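Local coordinates for protein multiheme cytochrome cf (Carboxydothermus ferrireducens DSM 11255, PDB 6QVM) that probably passes electrons through its chain of heme c groups to insoluble extracellular Fe(III), while seated in the cell's S-layer, at residues Ile127-Leu132 with Leu191-Ala197. Sequence-based numbering, arbitrary orientation.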
ATOM      1  N   ILE A 127      41.599  -6.792  18.433  1.00 60.95           N
ATOM      2  CA  ILE A 127      42.285  -6.688  17.153  1.00 57.75           C
ATOM      3  C   ILE A 127      43.755  -6.340  17.362  1.00 59.26           C
ATOM      4  O   ILE A 127      44.103  -5.465  18.167  1.00 56.33           O
ATOM      5  CB  ILE A 127      41.583  -5.652  16.260  1.00 60.63           C
ATOM      6  CG1 ILE A 127      42.276  -5.533  14.905  1.00 54.47           C
ATOM      7  CG2 ILE A 127      41.505  -4.293  16.945  1.00 55.85           C
ATOM      8  CD1 ILE A 127      41.714  -6.452  13.858  1.00 53.08           C
ATOM      9  N   THR A 128      44.627  -7.026  16.631  1.00 51.42           N
ATOM     10  CA  THR A 128      46.049  -6.725  16.637  1.00 52.52           C
ATOM     11  C   THR A 128      46.442  -6.052  15.329  1.00 55.77           C
ATOM     12  O   THR A 128      45.711  -6.089  14.337  1.00 53.74           O
ATOM     13  CB  THR A 128      46.891  -7.989  16.853  1.00 61.81           C
ATOM     14  OG1 THR A 128      46.731  -8.885  15.745  1.00 58.37           O
ATOM     15  CG2 THR A 128      46.481  -8.696  18.145  1.00 52.30           C
ATOM     16  N   LYS A 129      47.629  -5.442  15.346  1.00 49.11           N
ATOM     17  CA  LYS A 129      48.107  -4.679  14.201  1.00 51.09           C
ATOM     18  C   LYS A 129      48.232  -5.544  12.955  1.00 56.20           C
ATOM     19  O   LYS A 129      48.024  -5.057  11.838  1.00 64.75           O
ATOM     20  CB  LYS A 129      49.447  -4.033  14.555  1.00 54.32           C
ATOM     21  CG  LYS A 129      49.964  -3.012  13.557  1.00 48.66           C
ATOM     22  CD  LYS A 129      50.822  -1.993  14.280  1.00 60.01           C
ATOM     23  CE  LYS A 129      51.578  -1.092  13.328  1.00 51.49           C
ATOM     24  NZ  LYS A 129      52.355  -0.081  14.094  1.00 67.33           N
ATOM     25  N   GLN A 130      48.548  -6.830  13.119  1.00 56.98           N
ATOM     26  CA  GLN A 130      48.746  -7.671  11.946  1.00 58.67           C
ATOM     27  C   GLN A 130      47.419  -8.155  11.376  1.00 57.41           C
ATOM     28  O   GLN A 130      47.276  -8.262  10.155  1.00 57.45           O
ATOM     29  CB  GLN A 130      49.657  -8.854  12.277  1.00 55.57           C
ATOM     30  CG  GLN A 130      49.069  -9.866  13.254  1.00 57.93           C
ATOM     31  CD  GLN A 130      50.007 -11.017  13.532  1.00 64.73           C
ATOM     32  OE1 GLN A 130      50.431 -11.724  12.619  1.00 55.56           O
ATOM     33  NE2 GLN A 130      50.352 -11.204  14.800  1.00 52.23           N
ATOM     34  N   ARG A 131      46.432  -8.434  12.228  1.00 56.31           N
ATOM     35  CA  ARG A 131      45.158  -8.881  11.684  1.00 63.26           C
ATOM     36  C   ARG A 131      44.283  -7.715  11.244  1.00 59.28           C
ATOM     37  O   ARG A 131      43.377  -7.905  10.426  1.00 59.82           O
ATOM     38  CB  ARG A 131      44.437  -9.781  12.686  1.00 67.93           C
ATOM     39  CG  ARG A 131      44.613 -11.252  12.317  1.00 71.19           C
ATOM     40  CD  ARG A 131      44.003 -12.240  13.278  1.00 73.78           C
ATOM     41  NE  ARG A 131      42.584 -12.510  13.034  1.00 74.25           N
ATOM     42  CZ  ARG A 131      42.092 -13.070  11.927  1.00 68.34           C
ATOM     43  NH1 ARG A 131      40.790 -13.294  11.814  1.00 71.95           N
ATOM     44  NH2 ARG A 131      42.891 -13.411  10.927  1.00 55.31           N
ATOM     45  N   LEU A 132      44.541  -6.509  11.755  1.00 53.91           N
ATOM     46  CA  LEU A 132      43.942  -5.328  11.143  1.00 52.61           C
ATOM     47  C   LEU A 132      44.431  -5.159   9.711  1.00 51.26           C
ATOM     48  O   LEU A 132      43.649  -4.818   8.818  1.00 55.73           O
ATOM     49  CB  LEU A 132      44.256  -4.078  11.961  1.00 53.20           C
ATOM     50  CG  LEU A 132      43.828  -2.753  11.315  1.00 48.28           C
ATOM     51  CD1 LEU A 132      42.309  -2.675  11.196  1.00 38.20           C
ATOM     52  CD2 LEU A 132      44.376  -1.557  12.082  1.00 55.58           C
ATOM     53  N   LEU A 191      57.459  -3.289  12.614  1.00 65.70           N
ATOM     54  CA  LEU A 191      56.027  -3.296  12.359  1.00 57.88           C
ATOM     55  C   LEU A 191      55.193  -3.538  13.609  1.00 65.20           C
ATOM     56  O   LEU A 191      54.013  -3.168  13.626  1.00 71.72           O
ATOM     57  CB  LEU A 191      55.688  -4.374  11.322  1.00 52.76           C
ATOM     58  CG  LEU A 191      56.430  -4.272   9.980  1.00 60.47           C
ATOM     59  CD1 LEU A 191      56.344  -5.592   9.247  1.00 56.05           C
ATOM     60  CD2 LEU A 191      55.866  -3.142   9.133  1.00 50.31           C
ATOM     61  N   ASP A 192      55.772  -4.143  14.644  1.00 53.48           N
ATOM     62  CA  ASP A 192      55.060  -4.478  15.872  1.00 54.19           C
ATOM     63  C   ASP A 192      53.797  -5.288  15.566  1.00 64.26           C
ATOM     64  O   ASP A 192      52.692  -4.889  15.939  1.00 59.19           O
ATOM     65  CB  ASP A 192      54.712  -3.216  16.649  1.00 53.81           C
ATOM     66  CG  ASP A 192      55.929  -2.385  16.976  1.00 67.33           C
ATOM     67  OD1 ASP A 192      56.821  -2.877  17.696  1.00 81.52           O
ATOM     68  OD2 ASP A 192      56.009  -1.248  16.474  1.00 82.06           O
ATOM     69  N   PRO A 193      53.938  -6.449  14.916  1.00 56.74           N
ATOM     70  CA  PRO A 193      52.757  -7.135  14.369  1.00 50.89           C
ATOM     71  C   PRO A 193      51.813  -7.670  15.423  1.00 61.17           C
ATOM     72  O   PRO A 193      50.626  -7.842  15.130  1.00 77.05           O
ATOM     73  CB  PRO A 193      53.364  -8.282  13.543  1.00 50.89           C
ATOM     74  CG  PRO A 193      54.828  -7.949  13.418  1.00 58.76           C
ATOM     75  CD  PRO A 193      55.169  -7.210  14.667  1.00 59.42           C
ATOM     76  N   THR A 194      52.293  -7.932  16.637  1.00 57.11           N
ATOM     77  CA  THR A 194      51.457  -8.506  17.680  1.00 55.14           C
ATOM     78  C   THR A 194      50.951  -7.466  18.666  1.00 54.39           C
ATOM     79  O   THR A 194      50.213  -7.820  19.591  1.00 61.39           O
ATOM     80  CB  THR A 194      52.218  -9.605  18.427  1.00 72.65           C
ATOM     81  OG1 THR A 194      53.305  -9.025  19.160  1.00 62.49           O
ATOM     82  CG2 THR A 194      52.754 -10.652  17.444  1.00 49.86           C
ATOM     83  N   ALA A 195      51.320  -6.199  18.488  1.00 45.98           N
ATOM     84  CA  ALA A 195      50.785  -5.150  19.342  1.00 54.44           C
ATOM     85  C   ALA A 195      49.302  -4.964  19.060  1.00 56.19           C
ATOM     86  O   ALA A 195      48.860  -5.065  17.914  1.00 59.27           O
ATOM     87  CB  ALA A 195      51.534  -3.835  19.110  1.00 47.06           C
ATOM     88  N   ALA A 196      48.529  -4.724  20.114  1.00 52.58           N
ATOM     89  CA  ALA A 196      47.119  -4.412  19.937  1.00 61.93           C
ATOM     90  C   ALA A 196      46.975  -3.123  19.143  1.00 62.92           C
ATOM     91  O   ALA A 196      47.585  -2.106  19.482  1.00 64.03           O
ATOM     92  CB  ALA A 196      46.431  -4.276  21.296  1.00 43.50           C
ATOM     93  N   ALA A 197      46.199  -3.175  18.064  1.00 55.26           N
ATOM     94  CA  ALA A 197      45.961  -1.981  17.266  1.00 54.30           C
ATOM     95  C   ALA A 197      45.239  -0.931  18.098  1.00 52.78           C
ATOM     96  O   ALA A 197      44.258  -1.234  18.782  1.00 58.93           O
ATOM     97  CB  ALA A 197      45.138  -2.334  16.030  1.00 46.75           C
TER
HETATM   98  O   HOH W   1      43.132  -3.803  19.860  1.00 57.73           O
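T128 and A196 face each other as a single antiparallel, non-hydrogen-bonded bridge, flanked by two backbone bonds. On one flank A197 N reaches I127 O at 3.1 Å; on the other, K129 N donates to A195 O at 2.9 Å. T128 sits at the N-cap position of helix 129-139, and Q130 N makes a further, weak bond to P193 O (3.1 Å). The P193 and A195 carbonyls of the type I turn D192-A195 thus receive the helix's first two amides. A water gives hydrogens to I127 O (2.6 Å) and A197 O.

Among the side chains, K129 does most. With CG anti to the backbone N (chi1 -170°) and the chain extended, its methylenes run past the carbonyls of D192 and L191, CE coming within 3.2 Å of L191 O, and NZ ends in a hydrogen bond to S181 O. Cut back to an alanine, it would probably open a gap beside the L191 and D192 carbonyls and leave S181 O without its ammonium partner. Q130 CG, between backbone N and carbonyl carbon (chi1 67°), and CB each lie 3.2 Å from P193 O, CB also meeting P193 CB; the side chain runs alongside T194 while OE1 takes hydrogen bonds from N167 and A164. L132 CD2 meets the A197 methyl at 4.1 Å.

I127 and A197 pack on V202 of helix 199-212, and P193 on L171 of helix 165-176. The contact ties the start of helix 129-139 to the loop between strand 188-190 and helix 199-212, in a helical lobe far from the chain's centre, possibly the S-layer-binding domain.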